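Local structure of xylose isomerase domain protein (Alicyclobacillus acidocaldarius subsp. acidocaldarius, 3U0H) at residues L83-A94 / V127-M136. The protein adopts a xylose isomerase-like TIM barrel and probably acts as an isomerase. Residues are numbered along the deposited sequence; the frame is centred on the assembly and turned at random.
Sequences LSLLPDRARLCA and VAVELLPLGM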
loop_
_atom_site.group_PDB
_atom_site.type_symbol
_atom_site.label_atom_id
_atom_site.label_comp_id
_atom_site.label_asym_id
_atom_site.label_seq_id
_atom_site.Cartn_x
_atom_site.Cartn_y
_atom_site.Cartn_z
ATOM N N LEU A 83 3.718 14.486 -13.623
ATOM C CA LEU A 83 3.777 13.138 -13.056
ATOM C C LEU A 83 3.057 12.129 -13.954
ATOM O O LEU A 83 3.473 10.976 -14.102
ATOM C CB LEU A 83 3.209 13.121 -11.640
ATOM C CG LEU A 83 3.218 11.773 -10.934
ATOM C CD1 LEU A 83 4.644 11.390 -10.566
ATOM C CD2 LEU A 83 2.293 11.854 -9.702
ATOM N N SER A 84 2.029 12.584 -14.629
ATOM C CA SER A 84 1.305 11.717 -15.550
ATOM C C SER A 84 2.062 11.379 -16.766
ATOM O O SER A 84 1.809 10.368 -17.412
ATOM C CB SER A 84 0.027 12.383 -15.992
ATOM O OG SER A 84 -0.924 12.047 -15.003
ATOM N N LEU A 85 2.960 12.265 -17.119
ATOM C CA LEU A 85 3.770 12.094 -18.271
ATOM C C LEU A 85 5.024 11.297 -17.933
ATOM O O LEU A 85 5.747 10.910 -18.852
ATOM C CB LEU A 85 4.119 13.473 -18.837
ATOM C CG LEU A 85 3.018 14.378 -19.407
ATOM C CD1 LEU A 85 3.548 15.787 -19.785
ATOM C CD2 LEU A 85 2.311 13.701 -20.612
ATOM N N LEU A 86 5.305 11.024 -16.642
ATOM C CA LEU A 86 6.595 10.408 -16.290
ATOM C C LEU A 86 6.781 8.963 -16.776
ATOM O O LEU A 86 7.843 8.592 -17.272
ATOM C CB LEU A 86 6.842 10.521 -14.788
ATOM C CG LEU A 86 7.921 9.645 -14.157
ATOM C CD1 LEU A 86 9.273 10.022 -14.765
ATOM C CD2 LEU A 86 7.927 9.754 -12.646
ATOM N N PRO A 87 5.741 8.144 -16.674
ATOM C CA PRO A 87 5.882 6.748 -17.135
ATOM C C PRO A 87 6.377 6.522 -18.576
ATOM O O PRO A 87 7.341 5.738 -18.805
ATOM C CB PRO A 87 4.490 6.212 -16.934
ATOM C CG PRO A 87 4.009 6.932 -15.715
ATOM C CD PRO A 87 4.492 8.351 -15.934
ATOM N N ASP A 88 5.760 7.189 -19.553
ATOM C CA ASP A 88 6.238 7.083 -20.948
ATOM C C ASP A 88 7.650 7.611 -21.142
ATOM O O ASP A 88 8.433 7.009 -21.862
ATOM C CB ASP A 88 5.255 7.725 -21.944
ATOM C CG ASP A 88 3.925 6.903 -22.097
ATOM O OD1 ASP A 88 3.878 5.704 -21.670
ATOM O OD2 ASP A 88 2.927 7.450 -22.655
ATOM N N ARG A 89 7.994 8.702 -20.475
ATOM C CA ARG A 89 9.380 9.198 -20.480
ATOM C C ARG A 89 10.296 8.181 -19.795
ATOM O O ARG A 89 11.383 7.869 -20.308
ATOM C CB ARG A 89 9.521 10.567 -19.803
ATOM C CG ARG A 89 8.714 11.639 -20.481
ATOM C CD ARG A 89 8.749 12.992 -19.751
ATOM N NE ARG A 89 7.965 13.939 -20.505
ATOM C CZ ARG A 89 7.387 15.042 -20.040
ATOM N NH1 ARG A 89 6.721 15.798 -20.885
ATOM N NH2 ARG A 89 7.462 15.403 -18.765
ATOM N N ALA A 90 9.862 7.624 -18.679
ATOM C CA ALA A 90 10.695 6.569 -18.097
ATOM C C ALA A 90 10.802 5.318 -18.994
ATOM O O ALA A 90 11.869 4.686 -19.021
ATOM C CB ALA A 90 10.266 6.206 -16.706
ATOM N N ARG A 91 9.741 4.932 -19.720
ATOM C CA ARG A 91 9.836 3.705 -20.514
ATOM C C ARG A 91 10.825 3.925 -21.681
ATOM O O ARG A 91 11.580 3.042 -22.026
ATOM C CB ARG A 91 8.497 3.304 -21.098
ATOM C CG ARG A 91 7.404 2.837 -20.142
ATOM C CD ARG A 91 6.045 2.642 -20.846
ATOM N NE ARG A 91 5.079 2.136 -19.888
ATOM C CZ ARG A 91 4.117 2.836 -19.299
ATOM N NH1 ARG A 91 3.854 4.102 -19.615
ATOM N NH2 ARG A 91 3.355 2.256 -18.406
ATOM N N LEU A 92 10.812 5.105 -22.284
ATOM C CA LEU A 92 11.695 5.409 -23.385
ATOM C C LEU A 92 13.116 5.272 -22.818
ATOM O O LEU A 92 13.943 4.627 -23.398
ATOM C CB LEU A 92 11.419 6.787 -23.970
ATOM C CG LEU A 92 12.527 7.309 -24.931
ATOM C CD1 LEU A 92 12.730 6.384 -26.161
ATOM C CD2 LEU A 92 12.289 8.768 -25.375
ATOM N N CYS A 93 13.372 5.787 -21.628
ATOM C CA CYS A 93 14.741 5.721 -21.135
ATOM C C CYS A 93 15.126 4.315 -20.758
ATOM O O CYS A 93 16.293 3.935 -20.961
ATOM C CB CYS A 93 14.975 6.679 -19.962
ATOM S SG CYS A 93 14.911 8.419 -20.468
ATOM N N ALA A 94 14.180 3.536 -20.224
ATOM C CA ALA A 94 14.451 2.087 -19.937
ATOM C C ALA A 94 14.955 1.346 -21.196
ATOM O O ALA A 94 15.878 0.540 -21.120
ATOM C CB ALA A 94 13.198 1.362 -19.361
ATOM N N VAL A 127 6.237 9.871 -7.221
ATOM C CA VAL A 127 7.144 9.589 -8.315
ATOM C C VAL A 127 7.618 8.141 -8.240
ATOM O O VAL A 127 7.568 7.429 -9.250
ATOM C CB VAL A 127 8.296 10.569 -8.324
ATOM C CG1 VAL A 127 9.448 10.122 -9.246
ATOM C CG2 VAL A 127 7.782 11.942 -8.757
ATOM N N ALA A 128 8.029 7.704 -7.051
ATOM C CA ALA A 128 8.568 6.369 -6.875
ATOM C C ALA A 128 7.521 5.331 -7.204
ATOM O O ALA A 128 7.811 4.339 -7.823
ATOM C CB ALA A 128 9.002 6.182 -5.437
ATOM N N VAL A 129 6.296 5.563 -6.780
ATOM C CA VAL A 129 5.189 4.682 -7.095
ATOM C C VAL A 129 4.919 4.560 -8.598
ATOM O O VAL A 129 4.694 3.438 -9.072
ATOM C CB VAL A 129 3.900 5.087 -6.356
ATOM C CG1 VAL A 129 2.667 4.337 -6.905
ATOM C CG2 VAL A 129 4.087 4.858 -4.856
ATOM N N GLU A 130 5.012 5.637 -9.372
ATOM C CA GLU A 130 4.769 5.526 -10.823
ATOM C C GLU A 130 5.847 4.642 -11.419
ATOM O O GLU A 130 5.670 4.094 -12.520
ATOM C CB GLU A 130 4.785 6.887 -11.561
ATOM C CG GLU A 130 3.586 7.767 -11.261
ATOM C CD GLU A 130 2.304 7.042 -11.592
ATOM O OE1 GLU A 130 2.238 6.480 -12.695
ATOM O OE2 GLU A 130 1.398 6.967 -10.747
ATOM N N LEU A 131 6.946 4.472 -10.697
ATOM C CA LEU A 131 8.085 3.745 -11.304
ATOM C C LEU A 131 8.163 2.265 -10.886
ATOM O O LEU A 131 8.939 1.496 -11.446
ATOM C CB LEU A 131 9.411 4.481 -11.038
ATOM C CG LEU A 131 9.593 5.861 -11.696
ATOM C CD1 LEU A 131 10.805 6.533 -11.039
ATOM C CD2 LEU A 131 9.835 5.775 -13.206
ATOM N N LEU A 132 7.348 1.860 -9.918
ATOM C CA LEU A 132 7.376 0.472 -9.458
ATOM C C LEU A 132 7.074 -0.518 -10.587
ATOM O O LEU A 132 7.734 -1.506 -10.626
ATOM C CB LEU A 132 6.429 0.238 -8.260
ATOM C CG LEU A 132 6.829 0.964 -6.954
ATOM C CD1 LEU A 132 5.733 0.946 -5.850
ATOM C CD2 LEU A 132 8.143 0.352 -6.442
ATOM N N PRO A 133 6.117 -0.219 -11.539
ATOM C CA PRO A 133 5.832 -1.194 -12.570
ATOM C C PRO A 133 6.965 -1.422 -13.542
ATOM O O PRO A 133 6.970 -2.469 -14.234
ATOM C CB PRO A 133 4.643 -0.616 -13.317
ATOM C CG PRO A 133 4.034 0.422 -12.412
ATOM C CD PRO A 133 5.156 0.914 -11.564
ATOM N N LEU A 134 7.917 -0.487 -13.570
ATOM C CA LEU A 134 8.958 -0.481 -14.574
ATOM C C LEU A 134 10.202 -1.088 -13.996
ATOM O O LEU A 134 11.178 -1.282 -14.687
ATOM C CB LEU A 134 9.245 0.968 -15.026
ATOM C CG LEU A 134 8.005 1.834 -15.335
ATOM C CD1 LEU A 134 8.390 3.274 -15.718
ATOM C CD2 LEU A 134 7.126 1.157 -16.406
ATOM N N GLY A 135 10.175 -1.404 -12.714
ATOM C CA GLY A 135 11.377 -1.937 -12.084
ATOM C C GLY A 135 12.475 -0.890 -12.026
ATOM O O GLY A 135 13.631 -1.143 -12.356
HETATM N N MSE A 136 12.122 0.318 -11.658
HETATM C CA MSE A 136 13.129 1.371 -11.620
HETATM C C MSE A 136 13.190 1.962 -10.219
HETATM O O MSE A 136 12.199 1.982 -9.439
HETATM C CB MSE A 136 12.847 2.396 -12.703
HETATM C CG MSE A 136 13.176 1.944 -14.143
HETATM SE SE MSE A 136 12.548 3.234 -15.500
HETATM C CE MSE A 136 14.187 4.214 -15.933
#
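The guanidinium of R91 and methyl CD2 of L134 meet obliquely, NE lying 4.2 Å from CD2, while the CG of R91 touches the same methyl as the two side chains cross at about a right angle. One turn back on its own helix, D88 takes the other end of the group: NH1 of R91 gives OD1 of D88 a 2.6 Å salt-bridge hydrogen bond, bent to 131° and reaching the carboxylate on its anti side, tilted from both planes. NH2 pairs with E199 of a second subunit, so replacing R91 by an alanine would probably leave both carboxylates without their mate and uncover the L134 methyl. The carboxylate of E130, folded back by a bend at chi2 (-57°), sets OE1 3.5 Å from CG of the P87 ring, and CG of E130 packs on CD1 of L83. Deeper in, the side chains that meet are apolar. V127 splits its methyls between two leucines, CG2 on CD1 of L83 and CG1 on CD2 of L86, each at 3.7 Å. A90, small enough to admit them, receives CD2 of L131 and CD1 of L134, both 3.6 Å from its CB, and the selenium of selenomethionine M136 at 3.9 Å. On the outside of the TIM barrel, helix segments 86-94 and 127-131 thus cross at -56° over parallel strands 62-67 and 100-104; A90 rests on L66, L131 on V101, and M136, just before strand 137-141, also on V101.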